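PDB 4TX3: peptide synthetase, module 7 from Actinoplanes teichomyceticus, which probably acts as a condensation-like (X) domain of the teicoplanin peptide synthetase, recruiting the cytochrome P450 enzymes that crosslink the peptide still bound to the assembly line. Local coordinates for residues A10-A21 and L178-R189; D62-L70 and L297-A305. One frame throughout, in Å; residues are numbered along the deposited sequence.

Interaction 1 (A10-A21 and L178-R189); sequences AVTRPERVPLTA and LQFADYAIWEQR. With SO4 (sulfate ion), chain H.
Ala10 and Thr20 mark the two places where the 10-21 loop runs closest to segment 178-189: their CA atoms lie 5.5 Å from that of Leu178, just ahead of helix 180-189, and 5.1 Å from that of Ala184, and the loop bows outward between them. In this condensation-type fold, the segment thus follows the first turns of one helix and then starts another, helix 21-28. Thr20 is the N-cap of that second helix, and Glu187 reaches across to its first turn. With CG anti to the backbone N (chi1 177°) and the chain extended beyond, Glu187 brings OE2 to 2.8 Å from Ala21 N, nearly in the carboxylate plane on the syn side. Thr20 CG2 lies 3.6 Å from Phe180 CZ, the two side chains crossing at about a right angle. Ile185 CD1 meets Val11 CG1 tip to tip at 3.7 Å and ends on Pro14 CD at 3.6 Å, while Val17 CG1 rests on Ala181 CB. Asp182 divides its oxygens: OD2 takes the N-H of the N-cap residue Gln179, and OD1 accepts Val11 N from well above the carboxylate plane (65°). On the outer bend a sulfate, most likely carried over from the crystallisation solution, is held by the backbone N-H groups of Glu15 and Arg16 and by the Arg16 guanidinium, whose NE donates to O2 over 2.8 Å and NH2 to O3 over 2.6 Å.

Interaction 2 (D62-L70 and L297-A305); sequences DVAARHEIL and LEPMIGPFA
His67 and Ile301 face each other with CA atoms 6.8 Å apart, where helix 62-66 ends and the chain passes into a 3-10 turn beside the irregular segment 297-305. No direct hydrogen bond crosses; the evidence for a specific fit lies in the imidazole. Ile301 CD1 sits 3.8 Å from the centroid of the His67 ring and 13° off its normal, a CH-pi contact over the face, while Arg66 CG covers the opposite face near the rim. In the ring plane, Pro299 O lies at the edge by CE1, and a water 2.9 Å from ND1 donates to Ile301 O. The remaining nitrogen, NE2, bonds to Asp157 of helix 148-166, which also pairs with Arg66 NE. Residues 301-304 read Ile-Gly-Pro-Phe, consistent with the Ile-Gly-x-Phe motif of condensation domains, and Gly302 has a backbone hydrogen bond with Asp147, probably the counterpart of the aspartate in their HHxxxDG motif. With an alanine in place of His67, Ile301 CD1 would probably be left without its flat support and Asp157 without one of its partners. Further along the chain, Ile69 has CG1 anti to the backbone N (chi1 -163°), which sends CD1 to end 3.6 Å from Pro303 CD and leaves CG2 against Ile301 CG2 at 3.9 Å. A second water joins Arg66 NH2, 2.7 Å away, to Pro299 O.

In the fold
Interaction 2 is the more buried, its centre about 16 Å from that of the chain, whereas interaction 1 lies about 22 Å out, with three exposed residues among those that touch. Their centres are about 13 Å apart, and the contacts touch: Gln179 joins Arg66 O and Glu68 N, Arg13 forms a salt bridge with Glu68, and Phe180 touches both Ile69 and Pro303. Helix 180-191 is therefore shared, serving as a main partner in 10-21/178-189 and as a neighbour of 62-70/297-305, which also rests on helix 148-166. Both have aliphatic packing and water bridges; direct carboxylate to N-H bonds distinguish interaction 1, an imidazole CH-pi contact without direct hydrogen bonds interaction 2.

Interaction 1 (A10-A21 and L178-R189)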
loop_
_atom_site.group_PDB
_atom_site.type_symbol
_atom_site.label_atom_id
_atom_site.label_comp_id
_atom_site.label_asym_id
_atom_site.label_seq_id
_atom_site.Cartn_x
_atom_site.Cartn_y
_atom_site.Cartn_z
ATOM N N ALA B 10 -23.012 -6.264 0.669
ATOM C CA ALA B 10 -23.238 -7.697 0.780
ATOM C C ALA B 10 -24.691 -7.981 0.457
ATOM O O ALA B 10 -25.572 -7.211 0.816
ATOM C CB ALA B 10 -22.888 -8.189 2.171
ATOM N N VAL B 11 -24.947 -9.088 -0.218
ATOM C CA VAL B 11 -26.289 -9.370 -0.700
ATOM C C VAL B 11 -26.617 -10.835 -0.455
ATOM O O VAL B 11 -25.736 -11.674 -0.528
ATOM C CB VAL B 11 -26.392 -8.995 -2.206
ATOM C CG1 VAL B 11 -27.305 -9.931 -2.970
ATOM C CG2 VAL B 11 -26.799 -7.526 -2.361
ATOM N N THR B 12 -27.865 -11.153 -0.123
ATOM C CA THR B 12 -28.226 -12.556 0.061
ATOM C C THR B 12 -27.929 -13.290 -1.221
ATOM O O THR B 12 -28.366 -12.871 -2.297
ATOM C CB THR B 12 -29.694 -12.750 0.424
ATOM O OG1 THR B 12 -29.926 -12.238 1.737
ATOM C CG2 THR B 12 -30.039 -14.229 0.397
ATOM N N ARG B 13 -27.166 -14.369 -1.129
ATOM C CA ARG B 13 -26.790 -15.064 -2.342
ATOM C C ARG B 13 -28.035 -15.665 -3.012
ATOM O O ARG B 13 -28.833 -16.362 -2.369
ATOM C CB ARG B 13 -25.742 -16.146 -2.058
ATOM C CG ARG B 13 -25.046 -16.603 -3.333
ATOM C CD ARG B 13 -24.262 -17.885 -3.149
ATOM N NE ARG B 13 -23.109 -17.680 -2.280
ATOM C CZ ARG B 13 -22.292 -18.650 -1.885
ATOM N NH1 ARG B 13 -22.498 -19.899 -2.289
ATOM N NH2 ARG B 13 -21.270 -18.371 -1.084
ATOM N N PRO B 14 -28.226 -15.353 -4.299
ATOM C CA PRO B 14 -29.272 -15.981 -5.112
ATOM C C PRO B 14 -28.838 -17.357 -5.625
ATOM O O PRO B 14 -27.659 -17.733 -5.527
ATOM C CB PRO B 14 -29.461 -14.990 -6.267
ATOM C CG PRO B 14 -28.140 -14.333 -6.418
ATOM C CD PRO B 14 -27.520 -14.288 -5.030
ATOM N N GLU B 15 -29.793 -18.105 -6.162
ATOM C CA GLU B 15 -29.521 -19.433 -6.693
ATOM C C GLU B 15 -28.719 -19.327 -7.980
ATOM O O GLU B 15 -27.876 -20.165 -8.273
ATOM C CB GLU B 15 -30.829 -20.191 -6.934
ATOM C CG GLU B 15 -31.473 -20.751 -5.669
ATOM C CD GLU B 15 -30.576 -21.751 -4.956
ATOM O OE1 GLU B 15 -30.095 -22.689 -5.627
ATOM O OE2 GLU B 15 -30.345 -21.597 -3.733
ATOM N N ARG B 16 -28.973 -18.276 -8.740
ATOM C CA ARG B 16 -28.296 -18.081 -10.012
ATOM C C ARG B 16 -27.530 -16.757 -10.028
ATOM O O ARG B 16 -28.069 -15.710 -10.371
ATOM C CB ARG B 16 -29.318 -18.154 -11.149
ATOM C CG ARG B 16 -30.047 -19.487 -11.177
ATOM C CD ARG B 16 -31.474 -19.358 -11.694
ATOM N NE ARG B 16 -32.386 -18.656 -10.781
ATOM C CZ ARG B 16 -33.698 -18.542 -10.994
ATOM N NH1 ARG B 16 -34.237 -19.104 -12.067
ATOM N NH2 ARG B 16 -34.480 -17.887 -10.140
ATOM N N VAL B 17 -26.265 -16.819 -9.627
ATOM C CA VAL B 17 -25.412 -15.644 -9.546
ATOM C C VAL B 17 -24.923 -15.269 -10.939
ATOM O O VAL B 17 -24.355 -16.102 -11.647
ATOM C CB VAL B 17 -24.209 -15.901 -8.614
ATOM C CG1 VAL B 17 -23.246 -14.717 -8.633
ATOM C CG2 VAL B 17 -24.698 -16.223 -7.203
ATOM N N PRO B 18 -25.154 -14.016 -11.353
ATOM C CA PRO B 18 -24.752 -13.655 -12.713
ATOM C C PRO B 18 -23.250 -13.427 -12.841
ATOM O O PRO B 18 -22.590 -13.067 -11.873
ATOM C CB PRO B 18 -25.506 -12.351 -12.959
ATOM C CG PRO B 18 -25.591 -11.738 -11.620
ATOM C CD PRO B 18 -25.772 -12.880 -10.647
ATOM N N LEU B 19 -22.736 -13.635 -14.046
ATOM C CA LEU B 19 -21.411 -13.163 -14.414
ATOM C C LEU B 19 -21.400 -11.639 -14.572
ATOM O O LEU B 19 -22.431 -11.043 -14.900
ATOM C CB LEU B 19 -20.967 -13.817 -15.721
ATOM C CG LEU B 19 -20.465 -15.260 -15.745
ATOM C CD1 LEU B 19 -21.525 -16.278 -15.387
ATOM C CD2 LEU B 19 -19.846 -15.565 -17.126
ATOM N N THR B 20 -20.247 -11.000 -14.375
ATOM C CA THR B 20 -20.120 -9.614 -14.826
ATOM C C THR B 20 -19.990 -9.616 -16.339
ATOM O O THR B 20 -19.768 -10.665 -16.944
ATOM C CB THR B 20 -18.904 -8.880 -14.245
ATOM O OG1 THR B 20 -17.702 -9.507 -14.719
ATOM C CG2 THR B 20 -18.939 -8.843 -12.714
ATOM N N ALA B 21 -20.115 -8.436 -16.940
ATOM C CA ALA B 21 -19.939 -8.290 -18.380
ATOM C C ALA B 21 -18.533 -8.709 -18.805
ATOM O O ALA B 21 -18.368 -9.354 -19.832
ATOM C CB ALA B 21 -20.234 -6.847 -18.814
ATOM N N LEU B 178 -17.208 -7.842 1.217
ATOM C CA LEU B 178 -17.790 -8.216 -0.067
ATOM C C LEU B 178 -17.102 -9.412 -0.697
ATOM O O LEU B 178 -15.874 -9.480 -0.721
ATOM C CB LEU B 178 -17.711 -7.041 -1.046
ATOM C CG LEU B 178 -18.404 -5.765 -0.585
ATOM C CD1 LEU B 178 -18.324 -4.759 -1.703
ATOM C CD2 LEU B 178 -19.851 -6.064 -0.215
ATOM N N GLN B 179 -17.898 -10.346 -1.208
ATOM C CA GLN B 179 -17.427 -11.364 -2.155
ATOM C C GLN B 179 -17.716 -10.929 -3.599
ATOM O O GLN B 179 -18.558 -10.057 -3.822
ATOM C CB GLN B 179 -18.092 -12.708 -1.867
ATOM C CG GLN B 179 -17.726 -13.267 -0.518
ATOM C CD GLN B 179 -16.275 -13.698 -0.437
ATOM O OE1 GLN B 179 -15.618 -13.968 -1.462
ATOM N NE2 GLN B 179 -15.762 -13.769 0.788
ATOM N N PHE B 180 -17.045 -11.533 -4.580
ATOM C CA PHE B 180 -17.206 -11.072 -5.962
ATOM C C PHE B 180 -18.652 -11.141 -6.457
ATOM O O PHE B 180 -19.059 -10.320 -7.261
ATOM C CB PHE B 180 -16.312 -11.850 -6.933
ATOM C CG PHE B 180 -16.234 -11.208 -8.294
ATOM C CD1 PHE B 180 -15.558 -10.006 -8.465
ATOM C CD2 PHE B 180 -16.876 -11.767 -9.383
ATOM C CE1 PHE B 180 -15.511 -9.380 -9.710
ATOM C CE2 PHE B 180 -16.829 -11.153 -10.632
ATOM C CZ PHE B 180 -16.141 -9.963 -10.799
ATOM N N ALA B 181 -19.420 -12.116 -5.975
ATOM C CA ALA B 181 -20.828 -12.255 -6.355
ATOM C C ALA B 181 -21.638 -11.004 -5.994
ATOM O O ALA B 181 -22.609 -10.662 -6.687
ATOM C CB ALA B 181 -21.443 -13.488 -5.685
ATOM N N ASP B 182 -21.244 -10.339 -4.902
ATOM C CA ASP B 182 -21.888 -9.095 -4.480
ATOM C C ASP B 182 -21.610 -7.956 -5.489
ATOM O O ASP B 182 -22.485 -7.144 -5.777
ATOM C CB ASP B 182 -21.416 -8.698 -3.077
ATOM C CG ASP B 182 -21.659 -9.800 -2.024
ATOM O OD1 ASP B 182 -22.756 -10.401 -1.999
ATOM O OD2 ASP B 182 -20.739 -10.068 -1.216
ATOM N N TYR B 183 -20.387 -7.901 -6.011
ATOM C CA TYR B 183 -20.032 -6.964 -7.077
ATOM C C TYR B 183 -20.817 -7.264 -8.363
ATOM O O TYR B 183 -21.368 -6.354 -8.986
ATOM C CB TYR B 183 -18.520 -7.007 -7.355
ATOM C CG TYR B 183 -18.070 -6.026 -8.403
ATOM C CD1 TYR B 183 -17.966 -4.667 -8.113
ATOM C CD2 TYR B 183 -17.764 -6.449 -9.693
ATOM C CE1 TYR B 183 -17.564 -3.747 -9.094
ATOM C CE2 TYR B 183 -17.370 -5.545 -10.680
ATOM C CZ TYR B 183 -17.263 -4.196 -10.376
ATOM O OH TYR B 183 -16.873 -3.298 -11.360
ATOM N N ALA B 184 -20.872 -8.541 -8.746
ATOM C CA ALA B 184 -21.585 -8.961 -9.954
ATOM C C ALA B 184 -23.069 -8.584 -9.918
ATOM O O ALA B 184 -23.637 -8.155 -10.928
ATOM C CB ALA B 184 -21.435 -10.467 -10.165
ATOM N N ILE B 185 -23.687 -8.745 -8.754
ATOM C CA ILE B 185 -25.107 -8.456 -8.607
ATOM C C ILE B 185 -25.341 -6.957 -8.624
ATOM O O ILE B 185 -26.374 -6.484 -9.096
ATOM C CB ILE B 185 -25.676 -9.068 -7.316
ATOM C CG1 ILE B 185 -25.756 -10.590 -7.457
ATOM C CG2 ILE B 185 -27.060 -8.498 -7.003
ATOM C CD1 ILE B 185 -25.917 -11.312 -6.145
ATOM N N TRP B 186 -24.363 -6.216 -8.123
ATOM C CA TRP B 186 -24.386 -4.765 -8.174
ATOM C C TRP B 186 -24.355 -4.247 -9.612
ATOM O O TRP B 186 -25.164 -3.387 -9.983
ATOM C CB TRP B 186 -23.198 -4.208 -7.402
ATOM C CG TRP B 186 -23.084 -2.729 -7.404
ATOM C CD1 TRP B 186 -23.918 -1.849 -6.797
ATOM C CD2 TRP B 186 -22.042 -1.951 -8.000
ATOM N NE1 TRP B 186 -23.471 -0.565 -6.979
ATOM C CE2 TRP B 186 -22.321 -0.597 -7.713
ATOM C CE3 TRP B 186 -20.900 -2.268 -8.746
ATOM C CZ2 TRP B 186 -21.508 0.440 -8.153
ATOM C CZ3 TRP B 186 -20.086 -1.233 -9.178
ATOM C CH2 TRP B 186 -20.396 0.106 -8.882
ATOM N N GLU B 187 -23.408 -4.761 -10.406
ATOM C CA GLU B 187 -23.306 -4.393 -11.819
ATOM C C GLU B 187 -24.596 -4.738 -12.563
ATOM O O GLU B 187 -25.075 -3.959 -13.388
ATOM C CB GLU B 187 -22.118 -5.081 -12.510
ATOM C CG GLU B 187 -22.054 -4.743 -14.004
ATOM C CD GLU B 187 -20.952 -5.460 -14.756
ATOM O OE1 GLU B 187 -19.767 -5.229 -14.405
ATOM O OE2 GLU B 187 -21.267 -6.249 -15.695
ATOM N N GLN B 188 -25.166 -5.900 -12.267
ATOM C CA GLN B 188 -26.421 -6.271 -12.898
ATOM C C GLN B 188 -27.535 -5.285 -12.535
ATOM O O GLN B 188 -28.295 -4.864 -13.400
ATOM C CB GLN B 188 -26.824 -7.688 -12.503
ATOM C CG GLN B 188 -28.133 -8.116 -13.116
ATOM C CD GLN B 188 -28.665 -9.388 -12.498
ATOM O OE1 GLN B 188 -28.488 -10.476 -13.051
ATOM N NE2 GLN B 188 -29.341 -9.259 -11.349
ATOM N N ARG B 189 -27.616 -4.909 -11.260
ATOM C CA ARG B 189 -28.630 -3.955 -10.801
ATOM C C ARG B 189 -28.453 -2.604 -11.473
ATOM O O ARG B 189 -29.424 -1.914 -11.781
ATOM C CB ARG B 189 -28.576 -3.784 -9.284
ATOM C CG ARG B 189 -29.178 -4.938 -8.528
ATOM C CD ARG B 189 -28.948 -4.797 -7.041
ATOM N NE ARG B 189 -29.545 -5.908 -6.306
ATOM C CZ ARG B 189 -29.540 -6.005 -4.982
ATOM N NH1 ARG B 189 -28.972 -5.051 -4.252
ATOM N NH2 ARG B 189 -30.109 -7.051 -4.395
HETATM S S SO4 H . -32.801 -16.632 -7.416
HETATM O O1 SO4 H . -32.539 -17.227 -6.104
HETATM O O2 SO4 H . -31.902 -17.232 -8.409
HETATM O O3 SO4 H . -34.204 -16.849 -7.804
HETATM O O4 SO4 H . -32.537 -15.197 -7.304
HETATM O O HOH W 1 -23.812 -12.556 -2.307
HETATM O O HOH W 2 -23.647 -8.771 -13.708
#

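Interaction 2 (D62-L70 and L297-A305)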
loop_
_atom_site.group_PDB
_atom_site.type_symbol
_atom_site.label_atom_id
_atom_site.label_comp_id
_atom_site.label_asym_id
_atom_site.label_seq_id
_atom_site.Cartn_x
_atom_site.Cartn_y
_atom_site.Cartn_z
ATOM N N ASP B 62 -6.790 -22.122 1.930
ATOM C CA ASP B 62 -7.355 -21.043 2.750
ATOM C C ASP B 62 -7.563 -19.758 1.970
ATOM O O ASP B 62 -8.465 -18.980 2.278
ATOM C CB ASP B 62 -6.468 -20.739 3.954
ATOM C CG ASP B 62 -6.474 -21.853 4.984
ATOM O OD1 ASP B 62 -7.437 -22.657 5.017
ATOM O OD2 ASP B 62 -5.494 -21.935 5.758
ATOM N N VAL B 63 -6.726 -19.522 0.967
ATOM C CA VAL B 63 -6.891 -18.329 0.167
ATOM C C VAL B 63 -8.192 -18.437 -0.609
ATOM O O VAL B 63 -8.917 -17.455 -0.752
ATOM C CB VAL B 63 -5.718 -18.118 -0.786
ATOM C CG1 VAL B 63 -6.017 -16.987 -1.797
ATOM C CG2 VAL B 63 -4.460 -17.822 0.015
ATOM N N ALA B 64 -8.507 -19.635 -1.090
ATOM C CA ALA B 64 -9.748 -19.812 -1.839
ATOM C C ALA B 64 -10.930 -19.842 -0.889
ATOM O O ALA B 64 -12.055 -19.504 -1.280
ATOM C CB ALA B 64 -9.708 -21.085 -2.694
ATOM N N ALA B 65 -10.687 -20.258 0.352
ATOM C CA ALA B 65 -11.755 -20.224 1.351
ATOM C C ALA B 65 -12.169 -18.772 1.557
ATOM O O ALA B 65 -13.350 -18.460 1.615
ATOM C CB ALA B 65 -11.318 -20.862 2.666
ATOM N N ARG B 66 -11.180 -17.890 1.624
ATOM C CA ARG B 66 -11.404 -16.465 1.839
ATOM C C ARG B 66 -12.105 -15.809 0.642
ATOM O O ARG B 66 -12.991 -14.973 0.834
ATOM C CB ARG B 66 -10.061 -15.785 2.132
ATOM C CG ARG B 66 -10.080 -14.282 2.357
ATOM C CD ARG B 66 -8.707 -13.840 2.869
ATOM N NE ARG B 66 -8.503 -12.398 2.778
ATOM C CZ ARG B 66 -8.939 -11.521 3.680
ATOM N NH1 ARG B 66 -9.605 -11.934 4.757
ATOM N NH2 ARG B 66 -8.702 -10.226 3.509
ATOM N N HIS B 67 -11.718 -16.201 -0.576
ATOM C CA HIS B 67 -12.225 -15.594 -1.817
ATOM C C HIS B 67 -13.090 -16.548 -2.644
ATOM O O HIS B 67 -12.564 -17.430 -3.322
ATOM C CB HIS B 67 -11.066 -15.119 -2.699
ATOM C CG HIS B 67 -10.168 -14.116 -2.046
ATOM N ND1 HIS B 67 -10.422 -12.762 -2.071
ATOM C CD2 HIS B 67 -9.003 -14.267 -1.371
ATOM C CE1 HIS B 67 -9.463 -12.122 -1.424
ATOM N NE2 HIS B 67 -8.590 -13.011 -0.991
ATOM N N GLU B 68 -14.405 -16.354 -2.619
ATOM C CA GLU B 68 -15.327 -17.238 -3.341
ATOM C C GLU B 68 -15.015 -17.420 -4.823
ATOM O O GLU B 68 -15.187 -18.510 -5.363
ATOM C CB GLU B 68 -16.759 -16.728 -3.212
ATOM C CG GLU B 68 -17.355 -16.954 -1.852
ATOM C CD GLU B 68 -18.680 -16.241 -1.682
ATOM O OE1 GLU B 68 -19.164 -15.604 -2.657
ATOM O OE2 GLU B 68 -19.227 -16.313 -0.560
ATOM N N ILE B 69 -14.570 -16.360 -5.481
ATOM C CA ILE B 69 -14.334 -16.453 -6.912
ATOM C C ILE B 69 -13.282 -17.510 -7.283
ATOM O O ILE B 69 -13.364 -18.083 -8.366
ATOM C CB ILE B 69 -13.927 -15.085 -7.522
ATOM C CG1 ILE B 69 -14.102 -15.149 -9.048
ATOM C CG2 ILE B 69 -12.514 -14.634 -7.048
ATOM C CD1 ILE B 69 -13.932 -13.843 -9.734
ATOM N N LEU B 70 -12.332 -17.793 -6.382
ATOM C CA LEU B 70 -11.348 -18.863 -6.592
ATOM C C LEU B 70 -11.901 -20.294 -6.413
ATOM O O LEU B 70 -11.211 -21.280 -6.712
ATOM C CB LEU B 70 -10.171 -18.683 -5.644
ATOM C CG LEU B 70 -9.298 -17.445 -5.793
ATOM C CD1 LEU B 70 -8.134 -17.540 -4.818
ATOM C CD2 LEU B 70 -8.817 -17.323 -7.220
ATOM N N LEU B 297 -13.557 -3.070 -2.207
ATOM C CA LEU B 297 -12.924 -3.856 -3.267
ATOM C C LEU B 297 -11.405 -4.008 -3.113
ATOM O O LEU B 297 -10.816 -4.919 -3.711
ATOM C CB LEU B 297 -13.210 -3.239 -4.636
ATOM C CG LEU B 297 -14.663 -2.937 -4.990
ATOM C CD1 LEU B 297 -14.710 -2.307 -6.369
ATOM C CD2 LEU B 297 -15.499 -4.202 -4.930
ATOM N N GLU B 298 -10.774 -3.113 -2.346
ATOM C CA GLU B 298 -9.315 -3.120 -2.211
ATOM C C GLU B 298 -8.776 -4.496 -1.828
ATOM O O GLU B 298 -7.864 -4.989 -2.483
ATOM C CB GLU B 298 -8.845 -2.070 -1.189
ATOM C CG GLU B 298 -7.330 -1.907 -1.083
ATOM C CD GLU B 298 -6.625 -2.990 -0.228
ATOM O OE1 GLU B 298 -7.208 -3.459 0.774
ATOM O OE2 GLU B 298 -5.479 -3.377 -0.565
ATOM N N PRO B 299 -9.341 -5.132 -0.781
ATOM C CA PRO B 299 -8.767 -6.421 -0.380
ATOM C C PRO B 299 -9.250 -7.654 -1.189
ATOM O O PRO B 299 -8.996 -8.797 -0.779
ATOM C CB PRO B 299 -9.214 -6.539 1.073
ATOM C CG PRO B 299 -10.514 -5.826 1.109
ATOM C CD PRO B 299 -10.434 -4.715 0.126
ATOM N N MET B 300 -9.927 -7.436 -2.314
ATOM C CA MET B 300 -10.556 -8.536 -3.047
ATOM C C MET B 300 -9.773 -9.013 -4.258
ATOM O O MET B 300 -9.038 -8.244 -4.873
ATOM C CB MET B 300 -11.947 -8.131 -3.532
ATOM C CG MET B 300 -12.887 -7.663 -2.463
ATOM S SD MET B 300 -14.558 -7.313 -3.076
ATOM C CE MET B 300 -15.061 -8.909 -3.696
ATOM N N ILE B 301 -9.979 -10.281 -4.607
ATOM C CA ILE B 301 -9.557 -10.846 -5.886
ATOM C C ILE B 301 -10.753 -10.830 -6.858
ATOM O O ILE B 301 -11.882 -11.136 -6.468
ATOM C CB ILE B 301 -9.021 -12.291 -5.702
ATOM C CG1 ILE B 301 -7.683 -12.266 -4.929
ATOM C CG2 ILE B 301 -8.924 -13.029 -7.043
ATOM C CD1 ILE B 301 -7.158 -13.613 -4.523
ATOM N N GLY B 302 -10.511 -10.465 -8.113
ATOM C CA GLY B 302 -11.569 -10.403 -9.103
ATOM C C GLY B 302 -11.110 -9.726 -10.377
ATOM O O GLY B 302 -10.096 -9.030 -10.395
ATOM N N PRO B 303 -11.838 -9.947 -11.473
ATOM C CA PRO B 303 -11.545 -9.257 -12.733
ATOM C C PRO B 303 -12.051 -7.814 -12.701
ATOM O O PRO B 303 -12.962 -7.447 -13.459
ATOM C CB PRO B 303 -12.304 -10.082 -13.756
ATOM C CG PRO B 303 -13.473 -10.640 -12.993
ATOM C CD PRO B 303 -12.929 -10.929 -11.616
ATOM N N PHE B 304 -11.451 -7.009 -11.826
ATOM C CA PHE B 304 -11.880 -5.638 -11.598
ATOM C C PHE B 304 -11.296 -4.618 -12.565
ATOM O O PHE B 304 -11.813 -3.510 -12.660
ATOM C CB PHE B 304 -11.520 -5.198 -10.176
ATOM C CG PHE B 304 -12.299 -5.896 -9.118
ATOM C CD1 PHE B 304 -13.671 -5.665 -8.981
ATOM C CD2 PHE B 304 -11.665 -6.770 -8.241
ATOM C CE1 PHE B 304 -14.394 -6.306 -8.006
ATOM C CE2 PHE B 304 -12.390 -7.425 -7.248
ATOM C CZ PHE B 304 -13.753 -7.192 -7.127
ATOM N N ALA B 305 -10.208 -4.944 -13.247
ATOM C CA ALA B 305 -9.571 -3.915 -14.055
ATOM C C ALA B 305 -10.444 -3.649 -15.279
ATOM O O ALA B 305 -11.006 -4.580 -15.850
ATOM C CB ALA B 305 -8.133 -4.320 -14.449
HETATM O O HOH W 3 -7.252 -9.792 1.249
HETATM O O HOH W 4 -12.650 -11.965 -3.780
#